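Local coordinates for protein benzyl alcohol dehydrogenase (PDB 1F8F) that catalyses the NAD-dependent oxidation of aryl alcohols such as benzyl alcohol to the aldehyde, probably at a zinc-activated site as in related alcohol dehydrogenases, at residues A249-K252 and E253-G257; E80-V83 and G84-V87; E110-G113 and R114-G118. All coordinates share one frame; numbering follows the deposited sequence.

Contact 1: residues A249-K252 and E253-G257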
ATOM      1  N   ALA A 249      28.249   3.348  13.373  1.00 29.13           N
ATOM      2  CA  ALA A 249      28.286   4.427  14.332  1.00 28.06           C
ATOM      3  C   ALA A 249      28.185   5.752  13.556  1.00 26.62           C
ATOM      4  O   ALA A 249      27.436   6.592  14.020  1.00 23.33           O
ATOM      5  CB  ALA A 249      29.579   4.415  15.133  1.00 30.93           C
ATOM      6  N   ALA A 250      28.919   5.813  12.438  1.00 25.48           N
ATOM      7  CA  ALA A 250      28.818   7.057  11.674  1.00 25.54           C
ATOM      8  C   ALA A 250      27.380   7.200  11.173  1.00 23.84           C
ATOM      9  O   ALA A 250      26.742   8.228  11.412  1.00 24.69           O
ATOM     10  CB  ALA A 250      29.897   7.104  10.598  1.00 23.03           C
ATOM     11  N   ILE A 251      26.810   6.229  10.481  1.00 23.25           N
ATOM     12  CA  ILE A 251      25.417   6.346   9.998  1.00 22.59           C
ATOM     13  C   ILE A 251      24.504   6.683  11.146  1.00 22.86           C
ATOM     14  O   ILE A 251      23.685   7.589  10.955  1.00 24.54           O
ATOM     15  CB  ILE A 251      24.927   5.059   9.278  1.00 20.25           C
ATOM     16  CG1 ILE A 251      25.790   4.778   8.072  1.00 16.13           C
ATOM     17  CG2 ILE A 251      23.453   5.211   8.865  1.00 21.00           C
ATOM     18  CD1 ILE A 251      25.777   3.503   7.329  1.00 13.59           C
ATOM     19  N   LYS A 252      24.554   6.090  12.337  1.00 24.09           N
ATOM     20  CA  LYS A 252      23.605   6.425  13.405  1.00 25.87           C
ATOM     21  C   LYS A 252      23.702   7.851  13.914  1.00 27.12           C
ATOM     22  O   LYS A 252      22.654   8.530  14.148  1.00 22.05           O
ATOM     23  CB  LYS A 252      23.785   5.440  14.567  1.00 30.13           C
ATOM     24  CG  LYS A 252      22.886   4.200  14.550  1.00 32.36           C
ATOM     25  CD  LYS A 252      23.489   3.109  15.418  1.00 34.84           C
ATOM     26  CE  LYS A 252      22.712   1.817  15.355  1.00 38.29           C
ATOM     27  NZ  LYS A 252      21.758   1.631  16.498  1.00 37.62           N
ATOM     28  N   GLU A 253      24.962   8.366  14.022  1.00 26.41           N
ATOM     29  CA  GLU A 253      25.075   9.786  14.475  1.00 28.52           C
ATOM     30  C   GLU A 253      24.590  10.759  13.422  1.00 26.53           C
ATOM     31  O   GLU A 253      23.928  11.755  13.744  1.00 27.80           O
ATOM     32  CB  GLU A 253      26.475  10.097  15.000  1.00 31.56           C
ATOM     33  CG  GLU A 253      27.662  10.003  14.064  1.00 35.49           C
ATOM     34  CD  GLU A 253      29.031   9.608  14.600  1.00 39.42           C
ATOM     35  OE1 GLU A 253      29.243   9.335  15.802  1.00 39.33           O
ATOM     36  OE2 GLU A 253      30.058   9.545  13.856  1.00 39.43           O
ATOM     37  N   ILE A 254      24.875  10.537  12.146  1.00 24.76           N
ATOM     38  CA  ILE A 254      24.460  11.401  11.042  1.00 23.69           C
ATOM     39  C   ILE A 254      22.931  11.466  10.920  1.00 24.62           C
ATOM     40  O   ILE A 254      22.395  12.553  10.631  1.00 23.67           O
ATOM     41  CB  ILE A 254      25.020  10.840   9.708  1.00 21.44           C
ATOM     42  CG1 ILE A 254      26.563  11.038   9.656  1.00 20.64           C
ATOM     43  CG2 ILE A 254      24.432  11.444   8.434  1.00 20.34           C
ATOM     44  CD1 ILE A 254      27.265  10.331   8.475  1.00 16.90           C
ATOM     45  N   THR A 255      22.197  10.365  11.116  1.00 22.70           N
ATOM     46  CA  THR A 255      20.762  10.326  10.944  1.00 24.52           C
ATOM     47  C   THR A 255      19.971  10.371  12.250  1.00 26.45           C
ATOM     48  O   THR A 255      18.757  10.159  12.327  1.00 23.29           O
ATOM     49  CB  THR A 255      20.282   9.042  10.227  1.00 24.08           C
ATOM     50  OG1 THR A 255      20.692   7.861  10.955  1.00 22.90           O
ATOM     51  CG2 THR A 255      20.956   8.910   8.868  1.00 23.31           C
ATOM     52  N   ASP A 256      20.667  10.670  13.313  1.00 29.79           N
ATOM     53  CA  ASP A 256      20.129  10.787  14.667  1.00 34.55           C
ATOM     54  C   ASP A 256      19.369   9.524  15.054  1.00 33.05           C
ATOM     55  O   ASP A 256      18.194   9.693  15.370  1.00 33.96           O
ATOM     56  CB  ASP A 256      19.292  12.054  14.834  1.00 35.36           C
ATOM     57  CG  ASP A 256      18.849  12.255  16.264  1.00 41.61           C
ATOM     58  OD1 ASP A 256      19.581  11.763  17.174  1.00 44.64           O
ATOM     59  OD2 ASP A 256      17.785  12.889  16.503  1.00 42.42           O
ATOM     60  N   GLY A 257      19.971   8.341  15.020  1.00 32.62           N
ATOM     61  CA  GLY A 257      19.289   7.091  15.379  1.00 32.96           C
ATOM     62  C   GLY A 257      19.308   5.939  14.367  1.00 31.94           C
ATOM     63  O   GLY A 257      19.080   4.758  14.747  1.00 30.77           O
TER
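The amide Gly257 N reaches back to the carbonyl oxygen Lys252 O over 2.8 Å, and with an N-H...O angle of 170° this bond ends helix 247-254 in a Schellman motif. Its partner bond, from Asp256 N to Glu253 O, is weak at 3.5 Å. Asp256 takes positive phi and psi to turn the chain, and Gly257, also at positive phi, has backbone angles at which a CB would press on the preceding carbonyl oxygen. In the Rossmann fold this helix belongs to the crossover from strand 238-241, at the edge of the parallel sheet, to strand 259-264.

Ordinary helical bonds precede the cap: Ile254 N donates to Ala250 O at 3.1 Å, almost straight at 172°, and Glu253 N to Ala249 O. The next residue continues the series, Thr255 N donating to Ile251 O at 3.2 Å. The Thr255 hydroxyl stands between its own backbone N and carbonyl carbon (chi1 58°), which brings Thr255 OG1 within 3.0 Å of Ile251 O; OG1 also accepts from Gly258 N just beyond the cap.

On the inner side Ile251 lies on Val195, Trp197 and Ile240, while Ile254 reaches His238, so the apolar face of the helix rests on two strands of the sheet. Glu253 takes the exposed side. Its chain doubles back over the preceding turn, where Glu253 CG lies 3.3 Å from Ala250 O and Glu253 OE2 3.5 Å from Ala250 CA.

Contact 2: residues E80-V83 and G84-V87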
ATOM      1  N   GLU A  80       4.427  -4.752 -31.742  1.00 40.56           N
ATOM      2  CA  GLU A  80       4.713  -3.460 -31.126  1.00 41.49           C
ATOM      3  C   GLU A  80       6.066  -2.862 -31.498  1.00 41.28           C
ATOM      4  O   GLU A  80       6.445  -1.803 -30.982  1.00 39.07           O
ATOM      5  CB  GLU A  80       4.574  -3.558 -29.624  1.00 43.31           C
ATOM      6  CG  GLU A  80       3.327  -3.980 -28.907  1.00 44.97           C
ATOM      7  CD  GLU A  80       2.011  -3.485 -29.441  1.00 45.98           C
ATOM      8  OE1 GLU A  80       1.663  -2.302 -29.381  1.00 45.60           O
ATOM      9  OE2 GLU A  80       1.256  -4.332 -29.996  1.00 47.60           O
ATOM     10  N   LEU A  81       6.805  -3.480 -32.377  1.00 42.32           N
ATOM     11  CA  LEU A  81       8.114  -3.003 -32.806  1.00 44.97           C
ATOM     12  C   LEU A  81       8.305  -3.094 -34.324  1.00 47.52           C
ATOM     13  O   LEU A  81       7.888  -4.089 -34.934  1.00 45.86           O
ATOM     14  CB  LEU A  81       9.137  -3.913 -32.120  1.00 43.05           C
ATOM     15  CG  LEU A  81       9.335  -3.909 -30.602  1.00 41.12           C
ATOM     16  CD1 LEU A  81      10.147  -5.085 -30.099  1.00 37.61           C
ATOM     17  CD2 LEU A  81       9.986  -2.589 -30.226  1.00 40.16           C
ATOM     18  N   GLN A  82       9.000  -2.151 -34.975  1.00 50.73           N
ATOM     19  CA  GLN A  82       9.272  -2.224 -36.425  1.00 51.78           C
ATOM     20  C   GLN A  82      10.752  -2.020 -36.768  1.00 50.82           C
ATOM     21  O   GLN A  82      11.530  -1.456 -35.997  1.00 47.29           O
ATOM     22  CB  GLN A  82       8.441  -1.265 -37.267  1.00 52.61           C
ATOM     23  CG  GLN A  82       8.437   0.167 -36.765  1.00 56.27           C
ATOM     24  CD  GLN A  82       7.125   0.910 -36.927  1.00 58.69           C
ATOM     25  OE1 GLN A  82       7.018   2.127 -36.689  1.00 58.78           O
ATOM     26  NE2 GLN A  82       6.107   0.139 -37.340  1.00 58.72           N
ATOM     27  N   VAL A  83      11.122  -2.515 -37.952  1.00 51.26           N
ATOM     28  CA  VAL A  83      12.475  -2.457 -38.503  1.00 50.04           C
ATOM     29  C   VAL A  83      13.029  -1.055 -38.401  1.00 48.60           C
ATOM     30  O   VAL A  83      12.305  -0.122 -38.784  1.00 49.46           O
ATOM     31  CB  VAL A  83      12.472  -2.925 -39.971  1.00 50.76           C
ATOM     32  CG1 VAL A  83      13.844  -2.802 -40.634  1.00 51.17           C
ATOM     33  CG2 VAL A  83      11.990  -4.361 -40.046  1.00 50.36           C
ATOM     34  N   GLY A  84      14.216  -0.870 -37.816  1.00 47.87           N
ATOM     35  CA  GLY A  84      14.699   0.511 -37.650  1.00 47.08           C
ATOM     36  C   GLY A  84      14.502   1.108 -36.270  1.00 46.89           C
ATOM     37  O   GLY A  84      15.157   2.129 -35.958  1.00 46.52           O
ATOM     38  N   ASP A  85      13.616   0.589 -35.412  1.00 43.45           N
ATOM     39  CA  ASP A  85      13.535   1.124 -34.053  1.00 41.40           C
ATOM     40  C   ASP A  85      14.887   0.907 -33.360  1.00 37.68           C
ATOM     41  O   ASP A  85      15.621  -0.028 -33.661  1.00 37.14           O
ATOM     42  CB  ASP A  85      12.433   0.443 -33.244  1.00 44.30           C
ATOM     43  CG  ASP A  85      11.019   0.810 -33.656  1.00 47.11           C
ATOM     44  OD1 ASP A  85      10.795   1.914 -34.202  1.00 49.14           O
ATOM     45  OD2 ASP A  85      10.052   0.043 -33.455  1.00 47.68           O
ATOM     46  N   HIS A  86      15.234   1.779 -32.468  1.00 36.65           N
ATOM     47  CA  HIS A  86      16.356   1.801 -31.555  1.00 37.40           C
ATOM     48  C   HIS A  86      15.903   1.098 -30.264  1.00 35.66           C
ATOM     49  O   HIS A  86      14.842   1.524 -29.753  1.00 38.34           O
ATOM     50  CB  HIS A  86      16.699   3.242 -31.155  1.00 38.61           C
ATOM     51  CG  HIS A  86      17.422   4.003 -32.235  1.00 42.49           C
ATOM     52  ND1 HIS A  86      18.258   5.069 -31.957  1.00 42.06           N
ATOM     53  CD2 HIS A  86      17.471   3.824 -33.589  1.00 41.90           C
ATOM     54  CE1 HIS A  86      18.759   5.523 -33.099  1.00 43.20           C
ATOM     55  NE2 HIS A  86      18.308   4.780 -34.104  1.00 42.40           N
ATOM     56  N   VAL A  87      16.582   0.111 -29.730  1.00 31.39           N
ATOM     57  CA  VAL A  87      16.159  -0.643 -28.576  1.00 29.09           C
ATOM     58  C   VAL A  87      17.245  -0.947 -27.532  1.00 30.58           C
ATOM     59  O   VAL A  87      18.475  -0.935 -27.709  1.00 27.89           O
ATOM     60  CB  VAL A  87      15.560  -2.018 -29.002  1.00 28.74           C
ATOM     61  CG1 VAL A  87      14.216  -1.934 -29.762  1.00 26.87           C
ATOM     62  CG2 VAL A  87      16.549  -2.743 -29.922  1.00 25.87           C
TER
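Asp85 turns its carboxylate back onto Gln82: OD2 accepts the amide Gln82 N at 2.9 Å in a practically linear bond (177°), the donor standing above the carboxylate plane, 48° out of it. In the reverse sense Asp85 N donates to Gln82 O at 3.0 Å. These two residues are thus joined twice, once by main chain alone and once by side chain to main chain, at the ends of a type II beta turn. The carboxylate is carried to the amide by a chi1 of -72°, with CG beside Asp85's own N and anti to its carbonyl carbon. The Gln82 side chain passes Asp85 at a slant, Gln82 CG 3.7 Å from Asp85 OD2.

Gly84 holds the third position of the turn with positive phi, where a CB would run into Val83 O. Leu81 CD2 meets Val87 CG1 at 4.3 Å, a loose apolar touch below the turn.

Further out, the main chain of Gly84 and Asp85 bonds to that of Ile71, which ties the turn to strand 66-74 as the chain enters the antiparallel strand 86-89 of the GroES-like domain. Strand 156-159 supplies Thr156 and Lys158 against Leu81. Lys158 NZ also forms a long, weak ion pair with Asp85 OD1. A buried carboxylate with an amide on one oxygen and a long, weak ion pair to the other would probably remain ionised.

Contact 3: residues E110-G113 and R114-G118. With SO4 (sulfate ion), chain D.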
ATOM      1  N   GLU A 110      10.010 -18.726 -14.490  1.00 34.80           N
ATOM      2  CA  GLU A 110      11.034 -19.302 -15.365  1.00 37.19           C
ATOM      3  C   GLU A 110      12.269 -18.413 -15.292  1.00 38.45           C
ATOM      4  O   GLU A 110      13.097 -18.546 -16.184  1.00 36.82           O
ATOM      5  CB  GLU A 110      10.503 -19.473 -16.792  1.00 38.67           C
ATOM      6  CG  GLU A 110       9.182 -20.167 -16.962  1.00 40.25           C
ATOM      7  CD  GLU A 110       8.621 -20.646 -18.271  1.00 43.18           C
ATOM      8  OE1 GLU A 110       8.896 -20.290 -19.439  1.00 43.05           O
ATOM      9  OE2 GLU A 110       7.709 -21.530 -18.195  1.00 45.14           O
ATOM     10  N   PHE A 111      12.472 -17.528 -14.317  1.00 36.30           N
ATOM     11  CA  PHE A 111      13.675 -16.702 -14.322  1.00 36.74           C
ATOM     12  C   PHE A 111      14.934 -17.514 -14.464  1.00 39.65           C
ATOM     13  O   PHE A 111      15.408 -17.425 -15.597  1.00 39.47           O
ATOM     14  CB  PHE A 111      13.793 -15.725 -13.134  1.00 34.78           C
ATOM     15  CG  PHE A 111      14.715 -14.554 -13.412  1.00 31.29           C
ATOM     16  CD1 PHE A 111      16.085 -14.677 -13.264  1.00 29.59           C
ATOM     17  CD2 PHE A 111      14.205 -13.339 -13.857  1.00 28.58           C
ATOM     18  CE1 PHE A 111      16.909 -13.597 -13.528  1.00 28.20           C
ATOM     19  CE2 PHE A 111      15.009 -12.277 -14.129  1.00 25.09           C
ATOM     20  CZ  PHE A 111      16.375 -12.390 -13.951  1.00 26.19           C
ATOM     21  N   PHE A 112      15.471 -18.452 -13.747  1.00 43.99           N
ATOM     22  CA  PHE A 112      16.719 -19.161 -13.950  1.00 49.14           C
ATOM     23  C   PHE A 112      16.904 -19.950 -15.226  1.00 48.37           C
ATOM     24  O   PHE A 112      18.008 -20.338 -15.643  1.00 51.27           O
ATOM     25  CB  PHE A 112      16.928 -20.010 -12.667  1.00 54.42           C
ATOM     26  CG  PHE A 112      18.344 -20.501 -12.539  1.00 59.86           C
ATOM     27  CD1 PHE A 112      18.703 -21.702 -13.126  1.00 62.62           C
ATOM     28  CD2 PHE A 112      19.310 -19.790 -11.841  1.00 62.27           C
ATOM     29  CE1 PHE A 112      19.988 -22.194 -13.042  1.00 64.30           C
ATOM     30  CE2 PHE A 112      20.602 -20.277 -11.748  1.00 64.43           C
ATOM     31  CZ  PHE A 112      20.943 -21.476 -12.359  1.00 64.46           C
ATOM     32  N   GLY A 113      15.840 -20.183 -15.976  1.00 45.00           N
ATOM     33  CA  GLY A 113      15.840 -20.931 -17.200  1.00 42.15           C
ATOM     34  C   GLY A 113      15.902 -20.092 -18.462  1.00 42.86           C
ATOM     35  O   GLY A 113      16.341 -20.597 -19.529  1.00 43.41           O
ATOM     36  N   ARG A 114      15.410 -18.867 -18.483  1.00 39.98           N
ATOM     37  CA  ARG A 114      15.407 -17.998 -19.639  1.00 37.75           C
ATOM     38  C   ARG A 114      16.695 -17.191 -19.790  1.00 35.28           C
ATOM     39  O   ARG A 114      16.973 -16.810 -20.926  1.00 32.85           O
ATOM     40  CB  ARG A 114      14.196 -17.038 -19.637  1.00 37.00           C
ATOM     41  CG  ARG A 114      12.970 -17.743 -20.183  1.00 38.58           C
ATOM     42  CD  ARG A 114      11.634 -17.103 -19.883  1.00 35.44           C
ATOM     43  NE  ARG A 114      10.531 -18.016 -20.221  1.00 36.17           N
ATOM     44  CZ  ARG A 114      10.141 -18.244 -21.463  1.00 37.43           C
ATOM     45  NH1 ARG A 114      10.784 -17.569 -22.416  1.00 40.07           N
ATOM     46  NH2 ARG A 114       9.168 -19.043 -21.873  1.00 36.31           N
ATOM     47  N   ASN A 115      17.409 -16.987 -18.704  1.00 31.99           N
ATOM     48  CA  ASN A 115      18.628 -16.201 -18.682  1.00 35.81           C
ATOM     49  C   ASN A 115      19.901 -16.985 -18.413  1.00 37.61           C
ATOM     50  O   ASN A 115      20.966 -16.651 -18.890  1.00 34.91           O
ATOM     51  CB  ASN A 115      18.496 -15.161 -17.537  1.00 33.36           C
ATOM     52  CG  ASN A 115      17.304 -14.236 -17.837  1.00 33.60           C
ATOM     53  OD1 ASN A 115      17.429 -13.094 -18.299  1.00 34.00           O
ATOM     54  ND2 ASN A 115      16.057 -14.657 -17.619  1.00 31.18           N
ATOM     55  N   PHE A 116      19.755 -18.026 -17.603  1.00 41.61           N
ATOM     56  CA  PHE A 116      20.888 -18.821 -17.153  1.00 44.61           C
ATOM     57  C   PHE A 116      21.034 -20.227 -17.690  1.00 46.87           C
ATOM     58  O   PHE A 116      22.106 -20.789 -17.424  1.00 46.95           O
ATOM     59  CB  PHE A 116      20.813 -18.875 -15.608  1.00 44.64           C
ATOM     60  CG  PHE A 116      21.201 -17.599 -14.912  1.00 45.27           C
ATOM     61  CD1 PHE A 116      22.502 -17.148 -15.085  1.00 44.54           C
ATOM     62  CD2 PHE A 116      20.368 -16.874 -14.079  1.00 45.38           C
ATOM     63  CE1 PHE A 116      22.964 -16.008 -14.475  1.00 42.57           C
ATOM     64  CE2 PHE A 116      20.799 -15.707 -13.466  1.00 45.37           C
ATOM     65  CZ  PHE A 116      22.109 -15.285 -13.659  1.00 46.12           C
ATOM     66  N   SER A 117      20.087 -20.793 -18.419  1.00 49.71           N
ATOM     67  CA  SER A 117      20.165 -22.162 -18.889  1.00 52.70           C
ATOM     68  C   SER A 117      21.277 -22.410 -19.909  1.00 53.37           C
ATOM     69  O   SER A 117      22.036 -23.366 -19.802  1.00 54.70           O
ATOM     70  CB  SER A 117      18.831 -22.584 -19.520  1.00 51.53           C
ATOM     71  OG  SER A 117      18.538 -21.822 -20.675  1.00 54.60           O
ATOM     72  N   GLY A 118      21.371 -21.508 -20.864  1.00 53.27           N
ATOM     73  CA  GLY A 118      22.355 -21.537 -21.919  1.00 55.12           C
ATOM     74  C   GLY A 118      21.668 -21.876 -23.231  1.00 56.66           C
ATOM     75  O   GLY A 118      22.322 -21.868 -24.272  1.00 57.53           O
TER
HETATM   76  S   SO4 D 376       8.270 -20.075 -25.433  1.00 70.75           S
HETATM   77  O1  SO4 D 376       8.288 -20.845 -26.724  1.00 71.80           O
HETATM   78  O2  SO4 D 376       7.866 -21.008 -24.327  1.00 71.51           O
HETATM   79  O3  SO4 D 376       7.361 -18.897 -25.529  1.00 69.85           O
HETATM   80  O4  SO4 D 376       9.671 -19.594 -25.177  1.00 71.28           O
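Phe116 lays its CB over the centre of the Phe112 ring, 4.0 Å from the centroid and only 5° off the ring normal, a CH-pi contact. The rings themselves meet obliquely, planes 32° apart, with Phe112 CD2 and Phe116 CD2 at 3.8 Å. Phe112 lies at the surface, over a buried group of Phe111, Asn115 and Phe116. There Phe116 CE2 comes to the edge of the Phe111 ring, and Tyr55 and Phe140 pack edge-to-face with Phe116. Over one Phe111 face lies Asn115 ND2, whose main acceptor is Gly92 O; its bond to Phe111 O is weak.

Both segments follow directly on the lobe that holds a zinc ion through Cys94, Cys97, Cys100 and Cys108, the structural zinc site of this alcohol dehydrogenase family. Glu110, the N-cap of the short helix 111-114, and Arg114, one turn later, both touch Cys94.

This polar pair is partly exposed. Arg114 presents its guanidinium side-on, NE at 2.9 Å and NH2 at 2.7 Å from the single oxygen Glu110 OE1, in a salt bridge whose two flat groups are only 4° from coplanar. NE uses the anti lone pair of OE1, whereas NH2 comes in nearly along its C-O axis. From Arg114 NH2, weak bonds of 3.4 Å run to O2 and O4 of a sulfate, probably from the crystallisation liquor, which Ser121 and Arg152 also bind. Past the helix, Ser117 OG sits between its own backbone N and carbonyl carbon, donating to Gly113 O at 2.8 Å.

Overall arrangement
All three contacts are local, and they divide between two parts of the enzyme. Contact 1, ending helix 247-254, lies at the surface of the coenzyme-binding part, its centre about 41 Å from that of contact 3 and about 49 Å from that of contact 2, across the centre of the chain from both. Contacts 2 and 3, the turn before strand 86-89 and helix 111-114, share the GroES-like range, are partly buried and stand about 25 Å apart centre to centre, without touching. Chemistry follows place: main-chain bonds dominate in contact 1, a carboxylate joins them in contact 2, and contact 3 adds aromatic packing and a salt bridge beside a zinc lobe.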